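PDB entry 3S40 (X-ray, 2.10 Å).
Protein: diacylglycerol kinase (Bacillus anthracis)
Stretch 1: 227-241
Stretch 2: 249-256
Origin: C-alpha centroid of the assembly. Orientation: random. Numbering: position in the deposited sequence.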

# COMPACT_ATOMS: atom_id res chain seq x y z
N PHE A 227 2.67 13.30 -8.38
CA PHE A 227 2.62 14.47 -7.51
C PHE A 227 4.04 15.03 -7.38
O PHE A 227 4.96 14.34 -6.91
CB PHE A 227 2.06 14.08 -6.14
CG PHE A 227 1.79 15.25 -5.23
CD1 PHE A 227 0.60 15.95 -5.30
CD2 PHE A 227 2.74 15.64 -4.29
CE1 PHE A 227 0.35 17.02 -4.46
CE2 PHE A 227 2.49 16.71 -3.44
CZ PHE A 227 1.30 17.40 -3.53
N VAL A 228 4.21 16.26 -7.83
CA VAL A 228 5.51 16.90 -7.81
C VAL A 228 5.49 18.17 -6.97
O VAL A 228 4.65 19.04 -7.19
CB VAL A 228 5.96 17.27 -9.22
CG1 VAL A 228 7.31 17.97 -9.17
CG2 VAL A 228 6.01 16.03 -10.10
N VAL A 229 6.39 18.29 -6.01
CA VAL A 229 6.49 19.57 -5.33
C VAL A 229 7.67 20.34 -5.89
O VAL A 229 8.81 19.89 -5.82
CB VAL A 229 6.62 19.44 -3.83
CG1 VAL A 229 6.60 20.83 -3.18
CG2 VAL A 229 5.50 18.57 -3.28
N LYS A 230 7.38 21.50 -6.48
CA LYS A 230 8.41 22.29 -7.13
C LYS A 230 9.30 22.96 -6.10
O LYS A 230 8.94 23.06 -4.92
CB LYS A 230 7.77 23.33 -8.05
CG LYS A 230 6.72 22.74 -8.98
CD LYS A 230 6.07 23.79 -9.87
CE LYS A 230 4.93 23.18 -10.68
NZ LYS A 230 4.27 24.16 -11.60
N SER A 231 10.47 23.41 -6.54
CA SER A 231 11.42 24.08 -5.66
C SER A 231 10.77 25.20 -4.85
O SER A 231 11.26 25.58 -3.78
CB SER A 231 12.59 24.63 -6.48
OG SER A 231 12.12 25.30 -7.64
N THR A 232 9.66 25.72 -5.35
CA THR A 232 9.02 26.90 -4.79
C THR A 232 7.71 26.58 -4.05
O THR A 232 7.06 27.48 -3.52
CB THR A 232 8.65 27.90 -5.90
OG1 THR A 232 7.31 27.66 -6.33
CG2 THR A 232 9.61 27.75 -7.08
N GLY A 233 7.33 25.31 -4.05
CA GLY A 233 6.04 24.94 -3.48
C GLY A 233 6.13 24.30 -2.11
O GLY A 233 5.16 23.71 -1.64
N ILE A 234 7.29 24.43 -1.47
CA ILE A 234 7.49 23.84 -0.15
C ILE A 234 6.45 24.29 0.87
O ILE A 234 5.85 23.47 1.57
CB ILE A 234 8.90 24.11 0.38
CG1 ILE A 234 9.91 23.24 -0.37
CG2 ILE A 234 8.98 23.82 1.88
CD1 ILE A 234 11.35 23.65 -0.17
N GLN A 235 6.23 25.60 0.95
CA GLN A 235 5.23 26.16 1.86
C GLN A 235 3.85 25.56 1.62
O GLN A 235 3.23 25.01 2.54
CB GLN A 235 5.18 27.68 1.69
CG GLN A 235 3.90 28.32 2.20
CD GLN A 235 3.41 29.43 1.29
OE1 GLN A 235 4.19 30.06 0.58
NE2 GLN A 235 2.10 29.67 1.30
N ALA A 236 3.37 25.66 0.38
CA ALA A 236 2.06 25.14 0.01
C ALA A 236 1.95 23.67 0.36
O ALA A 236 0.92 23.20 0.85
CB ALA A 236 1.82 25.35 -1.48
N PHE A 237 3.01 22.93 0.09
CA PHE A 237 3.01 21.50 0.35
C PHE A 237 2.89 21.19 1.83
O PHE A 237 2.25 20.21 2.22
CB PHE A 237 4.29 20.88 -0.21
CG PHE A 237 4.50 19.47 0.22
CD1 PHE A 237 3.59 18.49 -0.12
CD2 PHE A 237 5.61 19.12 0.96
CE1 PHE A 237 3.78 17.18 0.28
CE2 PHE A 237 5.81 17.82 1.36
CZ PHE A 237 4.89 16.85 1.01
N LYS A 238 3.51 22.03 2.66
CA LYS A 238 3.41 21.88 4.10
C LYS A 238 1.94 21.95 4.51
O LYS A 238 1.51 21.26 5.44
CB LYS A 238 4.24 22.94 4.82
CG LYS A 238 5.74 22.64 4.82
CD LYS A 238 6.58 23.91 4.66
CE LYS A 238 6.47 24.83 5.86
NZ LYS A 238 7.24 26.09 5.66
N ASP A 239 1.18 22.77 3.80
CA ASP A 239 -0.24 22.94 4.08
C ASP A 239 -1.09 21.71 3.75
O ASP A 239 -2.01 21.37 4.49
CB ASP A 239 -0.79 24.17 3.36
CG ASP A 239 -0.46 25.46 4.09
OD1 ASP A 239 -0.39 25.42 5.34
OD2 ASP A 239 -0.28 26.50 3.43
N TYR A 240 -0.78 21.05 2.63
CA TYR A 240 -1.47 19.81 2.24
C TYR A 240 -1.39 18.71 3.30
O TYR A 240 -2.32 17.90 3.43
CB TYR A 240 -0.88 19.27 0.94
CG TYR A 240 -1.36 19.93 -0.32
CD1 TYR A 240 -1.44 21.31 -0.43
CD2 TYR A 240 -1.71 19.16 -1.43
CE1 TYR A 240 -1.88 21.91 -1.60
CE2 TYR A 240 -2.15 19.75 -2.60
CZ TYR A 240 -2.23 21.12 -2.68
OH TYR A 240 -2.66 21.69 -3.85
N ILE A 241 -0.29 18.65 4.05
CA ILE A 241 -0.04 17.54 4.97
C ILE A 241 -1.03 17.48 6.13
O ILE A 241 -1.26 18.48 6.82
CB ILE A 241 1.40 17.56 5.51
CG1 ILE A 241 2.39 17.41 4.36
CG2 ILE A 241 1.60 16.45 6.56
CD1 ILE A 241 3.83 17.66 4.76
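Stretch 2 (249-256) SNENDIFH

Stretch 2 enters as an irregular loop, S249 to D253, and straightens at I254 into a strand that runs antiparallel to strand 227-230, the two axes 169° apart in direction and 4.7 Å apart at closest approach. The register pairs F227 with H256, V228 with F255 and V229 with I254. V228 and F255 form the hydrogen-bonded pair, V228 N to F255 O at 2.8 Å and F255 N to V228 O at 3.0 Å; beyond it, K230 N reaches D253 O at 3.0 Å.

I254 is the main bump. Its beta-branched side chain suits an extended backbone, and it fills a hollow walled by strand and helix of stretch 1. I254 CG2 lies 3.4 Å from F227 CE1, and I254 CG1 lies 4.3 Å from V229 CG1. I254 CD1 reaches the helix, 4.0 Å from F237 CB, and sits over one face of the Y240 ring, 4.3 Å from Y240 CZ. On the other face of the sheet, V228 CB meets F255 CB at 4.0 Å.

Before the helix, G233 leaves room for the loop: its CA is 3.4 Å from D253 CB, and a CB here would fall 2.3 Å from D253 O, a clash. A methyl is tolerated one turn on, where A236 CB packs 3.4 Å from N250 ND2. N250 ND2 also makes a weak hydrogen bond to D253 OD1 at 3.3 Å, while D253 N and I254 N both donate hydrogen bonds to N250 O.

Two long side chains of stretch 1 reach the loop with polar ends. K230, extended beyond its chi1 of m, carries its ammonium group to the carbonyl oxygens, with a hydrogen bond from NZ to N252 O at 2.7 Å and a weak hydrogen bond to E251 O at 3.5 Å. Y240 OH accepts a hydrogen bond from S249 N at 2.7 Å and a weak one from N250 N at 3.4 Å.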

# COMPACT_ATOMS: atom_id res chain seq x y z
N SER A 249 -4.78 22.73 -5.21
CA SER A 249 -4.67 24.12 -4.79
C SER A 249 -3.73 24.94 -5.67
O SER A 249 -4.16 25.88 -6.33
CB SER A 249 -4.25 24.20 -3.32
OG SER A 249 -5.09 23.40 -2.50
N ASN A 250 -2.44 24.58 -5.68
CA ASN A 250 -1.43 25.44 -6.30
C ASN A 250 -0.85 24.93 -7.61
O ASN A 250 0.30 24.51 -7.66
CB ASN A 250 -0.27 25.69 -5.32
CG ASN A 250 -0.74 26.14 -3.95
OD1 ASN A 250 -1.60 25.52 -3.34
ND2 ASN A 250 -0.16 27.23 -3.46
N GLU A 251 -1.64 25.00 -8.68
CA GLU A 251 -1.19 24.52 -9.99
C GLU A 251 0.18 25.08 -10.38
O GLU A 251 0.83 24.58 -11.30
CB GLU A 251 -2.21 24.86 -11.08
CG GLU A 251 -3.49 24.06 -11.02
CD GLU A 251 -4.45 24.57 -9.96
OE1 GLU A 251 -4.46 25.80 -9.72
OE2 GLU A 251 -5.19 23.75 -9.38
N ASN A 252 0.62 26.11 -9.67
CA ASN A 252 1.89 26.76 -9.97
C ASN A 252 3.07 26.18 -9.20
O ASN A 252 4.17 26.08 -9.72
CB ASN A 252 1.79 28.26 -9.70
CG ASN A 252 1.01 29.00 -10.76
OD1 ASN A 252 -0.10 29.47 -10.53
ND2 ASN A 252 1.60 29.10 -11.95
N ASP A 253 2.82 25.79 -7.95
CA ASP A 253 3.89 25.34 -7.08
C ASP A 253 3.91 23.81 -6.96
O ASP A 253 4.89 23.22 -6.51
CB ASP A 253 3.74 25.98 -5.70
CG ASP A 253 3.44 27.47 -5.78
OD1 ASP A 253 2.76 28.00 -4.87
OD2 ASP A 253 3.87 28.11 -6.76
N ILE A 254 2.81 23.19 -7.36
CA ILE A 254 2.68 21.74 -7.27
C ILE A 254 2.03 21.17 -8.53
O ILE A 254 0.98 21.64 -8.96
CB ILE A 254 1.88 21.33 -6.02
CG1 ILE A 254 2.66 21.70 -4.75
CG2 ILE A 254 1.55 19.84 -6.04
CD1 ILE A 254 2.02 21.21 -3.48
N PHE A 255 2.68 20.18 -9.13
CA PHE A 255 2.12 19.51 -10.29
C PHE A 255 1.47 18.18 -9.87
O PHE A 255 2.08 17.36 -9.21
CB PHE A 255 3.21 19.25 -11.33
CG PHE A 255 2.71 18.54 -12.56
CD1 PHE A 255 1.85 19.17 -13.44
CD2 PHE A 255 3.12 17.25 -12.84
CE1 PHE A 255 1.40 18.51 -14.59
CE2 PHE A 255 2.68 16.58 -13.98
CZ PHE A 255 1.81 17.22 -14.85
N HIS A 256 0.22 17.99 -10.27
CA HIS A 256 -0.50 16.77 -9.95
C HIS A 256 -1.31 16.34 -11.15
O HIS A 256 -2.14 17.09 -11.65
CB HIS A 256 -1.44 16.99 -8.76
CG HIS A 256 -2.28 15.80 -8.43
ND1 HIS A 256 -3.49 15.90 -7.77
CD2 HIS A 256 -2.08 14.47 -8.64
CE1 HIS A 256 -3.99 14.69 -7.60
NE2 HIS A 256 -3.16 13.81 -8.13